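Local coordinates for RabGDI protein (Plasmodium falciparum 3D7, PDB 3P1W), which probably acts as a Rab GDP-dissociation inhibitor, keeping Rab GTPases in their GDP-bound form and so serving vesicle transport, at residues 347-352 and 435-440; 141-146 and 210-215; 382-387 and 393-398. All coordinates share one frame; numbering follows the deposited sequence.

Contact 1: 347-352 and 435-440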
# COMPACT_ATOMS: atom_id res chain seq x y z
N GLN A 347 4.24 10.09 5.61
CA GLN A 347 4.88 8.84 5.20
C GLN A 347 6.40 9.03 5.30
O GLN A 347 6.94 10.08 4.87
CB GLN A 347 4.52 8.51 3.75
CG GLN A 347 5.14 7.20 3.19
CD GLN A 347 4.59 6.84 1.81
OE1 GLN A 347 4.42 5.66 1.47
NE2 GLN A 347 4.28 7.85 1.04
N ILE A 348 7.09 8.05 5.88
CA ILE A 348 8.53 8.01 5.94
C ILE A 348 9.01 6.74 5.28
O ILE A 348 8.59 5.65 5.66
CB ILE A 348 9.07 8.05 7.39
CG1 ILE A 348 8.58 9.29 8.16
CG2 ILE A 348 10.60 7.96 7.44
CD1 ILE A 348 8.76 9.17 9.68
N ILE A 349 9.80 6.89 4.24
CA ILE A 349 10.40 5.80 3.52
C ILE A 349 11.84 5.67 3.99
O ILE A 349 12.63 6.63 3.89
CB ILE A 349 10.29 6.01 2.01
CG1 ILE A 349 8.81 5.99 1.60
CG2 ILE A 349 11.12 4.93 1.23
CD1 ILE A 349 8.51 6.41 0.16
N ILE A 350 12.19 4.47 4.45
CA ILE A 350 13.58 4.20 4.90
C ILE A 350 14.29 3.25 3.92
O ILE A 350 14.03 2.03 3.92
CB ILE A 350 13.63 3.63 6.31
CG1 ILE A 350 12.82 4.49 7.29
CG2 ILE A 350 15.15 3.48 6.74
CD1 ILE A 350 12.72 3.91 8.72
N PRO A 351 15.16 3.81 3.06
CA PRO A 351 15.84 2.96 2.09
C PRO A 351 16.70 1.92 2.79
O PRO A 351 17.36 2.22 3.78
CB PRO A 351 16.66 3.95 1.26
CG PRO A 351 15.95 5.25 1.42
CD PRO A 351 15.36 5.25 2.78
N GLN A 352 16.66 0.70 2.27
CA GLN A 352 17.29 -0.44 2.92
C GLN A 352 18.79 -0.24 3.26
O GLN A 352 19.26 -0.70 4.32
CB GLN A 352 17.06 -1.69 2.07
CG GLN A 352 17.72 -1.63 0.67
CD GLN A 352 17.18 -2.65 -0.27
OE1 GLN A 352 17.90 -3.56 -0.66
NE2 GLN A 352 15.90 -2.55 -0.62
N ALA A 435 4.96 -5.01 3.01
CA ALA A 435 5.33 -3.99 3.97
C ALA A 435 5.21 -2.55 3.44
O ALA A 435 5.30 -1.63 4.24
CB ALA A 435 6.80 -4.24 4.46
N THR A 436 5.02 -2.34 2.14
CA THR A 436 5.06 -0.96 1.62
C THR A 436 3.96 -0.09 2.27
O THR A 436 2.90 -0.59 2.61
CB THR A 436 4.96 -0.90 0.09
OG1 THR A 436 3.72 -1.48 -0.36
CG2 THR A 436 6.13 -1.68 -0.58
N SER A 437 4.20 1.21 2.36
CA SER A 437 3.32 2.15 3.06
C SER A 437 2.32 2.79 2.08
O SER A 437 1.51 3.65 2.46
CB SER A 437 4.20 3.21 3.72
OG SER A 437 5.15 3.69 2.79
N HIS A 438 2.42 2.39 0.82
CA HIS A 438 1.55 2.88 -0.22
C HIS A 438 0.94 1.71 -0.97
O HIS A 438 1.33 0.53 -0.75
CB HIS A 438 2.28 3.85 -1.18
CG HIS A 438 3.62 3.37 -1.64
ND1 HIS A 438 3.80 2.55 -2.73
CD2 HIS A 438 4.87 3.64 -1.18
CE1 HIS A 438 5.08 2.32 -2.91
NE2 HIS A 438 5.76 2.97 -1.97
N PHE A 439 0.02 2.00 -1.88
CA PHE A 439 -0.91 0.96 -2.35
C PHE A 439 -0.49 0.26 -3.65
O PHE A 439 -1.13 -0.72 -4.07
CB PHE A 439 -2.30 1.59 -2.52
CG PHE A 439 -3.44 0.68 -2.16
CD1 PHE A 439 -4.09 0.83 -0.95
CD2 PHE A 439 -3.93 -0.26 -3.08
CE1 PHE A 439 -5.16 0.01 -0.61
CE2 PHE A 439 -4.97 -1.09 -2.76
CZ PHE A 439 -5.59 -0.97 -1.53
N GLU A 440 0.56 0.73 -4.30
CA GLU A 440 0.86 0.30 -5.68
C GLU A 440 0.95 -1.21 -5.84
O GLU A 440 0.37 -1.79 -6.77
CB GLU A 440 2.16 0.92 -6.22
CG GLU A 440 2.40 0.51 -7.66
CD GLU A 440 3.80 0.73 -8.16
OE1 GLU A 440 4.63 1.35 -7.44
OE2 GLU A 440 4.06 0.27 -9.29
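Gln347 reaches from its strand to the loop at Ser437 and His438 with a nearly straight side chain: CG stands anti to the backbone N (chi1 180°) and the chain stays extended to the amide. That reach brings OE1 to the Ser437 hydroxyl, whose OG donates a hydrogen bond at 2.5 Å from Gln347 OE1, a separation short enough for its exact value to be doubtful. The same oxygen lies in the plane of the His438 ring, at the edge, 3.4 Å from His438 CD2, so the loop presents a hydroxyl and a ring carbon to one buried carbonyl. Phe248 packs against both Gln347 and His438, and the Ser437 carbonyl is taken by Asn364 ND2 of the adjoining strand. Ile349 approaches more loosely, its CG1 4.5 Å from Ser437 OG. The polar pairing joins strand 346-350 of the large mixed sheet to the loop that leads from strand 427-429 of the other mixed sheet into helix 440-454. Such a meeting of a strand with a loop from the second sheet is consistent with the multisheet, FAD-enzyme-like domain of Rab GDI proteins.

Contact 2: 141-146 and 210-215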
# COMPACT_ATOMS: atom_id res chain seq x y z
N HIS A 141 14.02 13.61 6.23
CA HIS A 141 13.99 14.82 5.43
C HIS A 141 12.79 14.81 4.48
O HIS A 141 12.38 13.76 4.01
CB HIS A 141 15.28 14.94 4.61
CG HIS A 141 16.53 14.63 5.37
ND1 HIS A 141 17.32 15.60 5.95
CD2 HIS A 141 17.14 13.44 5.63
CE1 HIS A 141 18.34 15.03 6.56
NE2 HIS A 141 18.26 13.72 6.38
N LYS A 142 12.24 15.99 4.20
CA LYS A 142 11.20 16.14 3.20
C LYS A 142 11.72 15.67 1.87
O LYS A 142 12.87 15.93 1.53
CB LYS A 142 10.79 17.58 3.04
CG LYS A 142 9.92 18.13 4.12
CD LYS A 142 9.68 19.64 3.83
CE LYS A 142 8.62 20.25 4.73
NZ LYS A 142 8.39 21.70 4.36
N VAL A 143 10.87 14.94 1.16
CA VAL A 143 11.18 14.47 -0.18
C VAL A 143 10.89 15.60 -1.16
O VAL A 143 9.75 16.04 -1.28
CB VAL A 143 10.33 13.27 -0.56
CG1 VAL A 143 10.59 12.89 -2.01
CG2 VAL A 143 10.61 12.07 0.41
N PRO A 144 11.93 16.08 -1.87
CA PRO A 144 11.70 17.17 -2.81
C PRO A 144 11.03 16.67 -4.07
O PRO A 144 11.37 15.60 -4.58
CB PRO A 144 13.10 17.69 -3.10
CG PRO A 144 14.01 16.58 -2.80
CD PRO A 144 13.35 15.68 -1.80
N ALA A 145 10.03 17.42 -4.52
CA ALA A 145 9.24 17.00 -5.68
C ALA A 145 9.13 18.05 -6.77
O ALA A 145 8.48 17.80 -7.76
CB ALA A 145 7.85 16.55 -5.23
N THR A 146 9.76 19.21 -6.59
CA THR A 146 9.85 20.19 -7.66
C THR A 146 11.29 20.65 -7.80
O THR A 146 12.11 20.45 -6.89
CB THR A 146 8.99 21.42 -7.38
OG1 THR A 146 9.56 22.14 -6.29
CG2 THR A 146 7.55 21.04 -7.06
N GLY A 210 15.07 6.85 -6.34
CA GLY A 210 14.57 5.53 -6.68
C GLY A 210 13.51 5.01 -5.71
O GLY A 210 12.48 4.46 -6.13
N HIS A 211 13.77 5.18 -4.42
CA HIS A 211 12.96 4.59 -3.38
C HIS A 211 11.80 5.48 -2.95
O HIS A 211 10.74 4.97 -2.63
CB HIS A 211 13.82 4.20 -2.19
CG HIS A 211 14.77 3.08 -2.49
ND1 HIS A 211 14.66 1.83 -1.91
CD2 HIS A 211 15.79 3.00 -3.38
CE1 HIS A 211 15.62 1.05 -2.39
NE2 HIS A 211 16.30 1.72 -3.30
N ALA A 212 11.98 6.80 -2.96
CA ALA A 212 10.99 7.72 -2.39
C ALA A 212 10.22 8.56 -3.42
O ALA A 212 9.23 9.20 -3.07
CB ALA A 212 11.66 8.65 -1.33
N VAL A 213 10.71 8.61 -4.66
CA VAL A 213 10.04 9.40 -5.72
C VAL A 213 9.53 8.44 -6.81
O VAL A 213 8.34 8.45 -7.13
CB VAL A 213 10.95 10.53 -6.28
CG1 VAL A 213 10.24 11.33 -7.39
CG2 VAL A 213 11.36 11.47 -5.15
N ALA A 214 10.41 7.60 -7.37
CA ALA A 214 9.99 6.53 -8.27
C ALA A 214 9.25 5.37 -7.54
O ALA A 214 8.59 4.53 -8.18
CB ALA A 214 11.18 5.99 -9.04
N LEU A 215 9.40 5.32 -6.21
CA LEU A 215 8.67 4.37 -5.34
C LEU A 215 8.96 2.90 -5.62
O LEU A 215 8.11 2.00 -5.43
CB LEU A 215 7.16 4.67 -5.36
CG LEU A 215 6.82 6.08 -4.86
CD1 LEU A 215 5.32 6.32 -5.06
CD2 LEU A 215 7.24 6.34 -3.38
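Val143 meets Ala212 and Val213 where strand 138-142 runs out into a loop against the C-terminal part of helix 203-213, a strand-to-helix packing at the border between the large mixed sheet and the helical part of the GDI fold. The contact across the two segments is apolar. Val143 forks towards the helix: CG1, anti to its own nitrogen (chi1 175°), goes to the second valine, while CG2 goes to the alanine. Val143 CG1 lies 3.5 Å from Val213 CG2, close for two methyls, and the two side chains lie alongside one another, running in opposite directions. Val143 CG2 sits 4.0 Å from Ala212 CB, and Val143 CA and Ala212 CA are 7.1 Å apart. On the partner side it is CG2 of Val213, the branch beside its backbone N, that does the touching. The helix makes a wider, pi-type turn at 210-213, and both Ala212 and Val213 direct their CB atoms at the strand exit. Tyr236 of helix 226-243 also packs on both valines, and Val125 of the neighbouring strand lies against Val143 and Ala212.

Polar groups look to other parts of the fold. Past the contact, Thr146 caps helix 147-151 through Glu149 N. The Pro144 carbonyl oxygen, hydrogen-bonded to Tyr168 OH, lies 4.2 Å from Val213 CG2.

Contact 3: 382-387 and 393-398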
# COMPACT_ATOMS: atom_id res chain seq x y z
N VAL A 382 4.76 1.26 11.80
CA VAL A 382 6.05 0.85 11.25
C VAL A 382 5.87 -0.50 10.59
O VAL A 382 5.35 -1.40 11.22
CB VAL A 382 7.11 0.76 12.35
CG1 VAL A 382 8.45 0.28 11.76
CG2 VAL A 382 7.29 2.13 13.08
N SER A 383 6.34 -0.67 9.35
CA SER A 383 6.21 -1.92 8.65
C SER A 383 7.54 -2.31 8.02
O SER A 383 8.27 -1.44 7.49
CB SER A 383 5.10 -1.83 7.58
OG SER A 383 5.34 -0.73 6.69
N ALA A 384 7.84 -3.60 8.08
CA ALA A 384 9.07 -4.13 7.56
C ALA A 384 8.90 -5.55 7.08
O ALA A 384 8.06 -6.30 7.59
CB ALA A 384 10.19 -4.08 8.64
N THR A 385 9.73 -5.96 6.13
CA THR A 385 9.87 -7.37 5.76
C THR A 385 10.83 -8.00 6.73
O THR A 385 11.90 -7.46 6.98
CB THR A 385 10.38 -7.58 4.33
OG1 THR A 385 9.57 -6.83 3.43
CG2 THR A 385 10.33 -9.11 3.94
N VAL A 386 10.45 -9.15 7.30
CA VAL A 386 11.25 -9.80 8.31
C VAL A 386 12.48 -10.46 7.63
O VAL A 386 12.33 -11.26 6.72
CB VAL A 386 10.45 -10.85 9.06
CG1 VAL A 386 11.38 -11.62 10.01
CG2 VAL A 386 9.26 -10.21 9.83
N GLU A 387 13.67 -10.08 8.06
CA GLU A 387 14.91 -10.66 7.54
C GLU A 387 15.70 -11.49 8.55
O GLU A 387 16.67 -12.16 8.15
CB GLU A 387 15.83 -9.52 6.99
CG GLU A 387 15.18 -8.84 5.83
CD GLU A 387 16.05 -7.84 5.08
OE1 GLU A 387 17.19 -7.53 5.51
OE2 GLU A 387 15.53 -7.38 4.03
N LYS A 393 13.50 -6.55 16.94
CA LYS A 393 14.77 -5.86 16.93
C LYS A 393 15.01 -5.11 15.59
O LYS A 393 15.59 -4.02 15.58
CB LYS A 393 15.91 -6.87 17.21
CG LYS A 393 17.04 -6.34 18.05
CD LYS A 393 17.60 -5.04 17.51
N GLU A 394 14.54 -5.67 14.48
CA GLU A 394 14.70 -5.04 13.17
C GLU A 394 14.00 -3.68 13.08
O GLU A 394 14.37 -2.87 12.25
CB GLU A 394 14.18 -5.95 12.06
CG GLU A 394 14.93 -7.26 11.92
CD GLU A 394 14.35 -8.15 10.87
OE1 GLU A 394 14.30 -7.74 9.70
OE2 GLU A 394 13.97 -9.29 11.19
N ILE A 395 12.97 -3.47 13.88
CA ILE A 395 12.28 -2.18 13.87
C ILE A 395 12.66 -1.26 15.03
O ILE A 395 12.07 -0.19 15.19
CB ILE A 395 10.76 -2.35 13.78
CG1 ILE A 395 10.19 -3.06 15.01
CG2 ILE A 395 10.41 -3.07 12.47
CD1 ILE A 395 8.64 -2.94 15.10
N GLU A 396 13.68 -1.63 15.78
CA GLU A 396 14.13 -0.81 16.92
C GLU A 396 14.54 0.60 16.50
O GLU A 396 14.04 1.58 17.07
CB GLU A 396 15.24 -1.53 17.69
CG GLU A 396 15.77 -0.82 18.89
CD GLU A 396 16.92 -1.60 19.54
OE1 GLU A 396 18.06 -1.12 19.48
OE2 GLU A 396 16.67 -2.70 20.07
N LYS A 397 15.39 0.73 15.48
CA LYS A 397 15.85 2.05 15.05
C LYS A 397 14.70 2.89 14.47
O LYS A 397 14.53 4.05 14.82
CB LYS A 397 17.03 1.95 14.06
CG LYS A 397 17.97 3.15 14.11
N PRO A 398 13.86 2.29 13.60
CA PRO A 398 12.71 3.06 13.17
C PRO A 398 11.81 3.55 14.30
O PRO A 398 11.32 4.69 14.26
CB PRO A 398 11.94 2.06 12.28
CG PRO A 398 12.99 1.14 11.77
CD PRO A 398 14.02 1.04 12.86
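A strand-turn-helix connection brings 382-387 and 393-398 together: strand 378-385 ends, the chain turns round within a few residues, and the short helices 391-394 and 396-400 fold back over one face of the sheet. Ile395 occupies the N-cap position between them and sends its CG2 methyl to the strand, 3.9 Å from Val382 CG1 and about equally near the methyl of Ala384. Val382 CG1 also meets the Pro398 ring, with Pro398 CB at 4.0 Å, the valine crossing the proline at about a right angle. Val382 and Ala384 thus share the face that the helices cover, while Ser383 between them turns its CB to the other face.

At the turn the contact becomes polar. The extended side chain of Glu394, with CG beside the backbone N (chi1 -63°), puts its carboxylate in front of the Glu387 amide. Glu387 N donates to Glu394 OE1 at 2.9 Å, with an N-H...O angle of 160°, and the acceptor uses its syn lone pair. Glu394 OE2 lies 3.7 Å from Val386 CG1 and is hydrogen-bonded to Thr388 OG1, while OE1 is also salt-bridged to Arg357. The Glu387 carboxylate is held in turn by Ser359 OG and Lys358 N.

Glu387 OE1 and Glu394 OE1 stand 5.1 Å apart, like charges near each other. Arginine on one and hydroxyl or amide donors on both probably offset their repulsion, which would let two acids sit together at the turn.

How the contacts relate
All three contacts reach the same large mixed sheet, with contact 1 in the middle. Its centre is about 11 Å from that of contact 2 and about 12 Å from that of contact 3, whereas contacts 2 and 3 lie about 21 Å apart between centres and do not touch. On one side, Ile349 CD1 rests 3.8 Å from Leu215 CD2, and His438 NE2 comes 3.9 Å from the same methyl. On the other, Ala435 O is 2.6 Å from Ser383 OG, a probable hydrogen bond, and Ile350 CD1 packs on Pro398 CB. Along the sequence, contact 2 closes before contact 1 begins, and both segments of contact 3 fall between the two of contact 1.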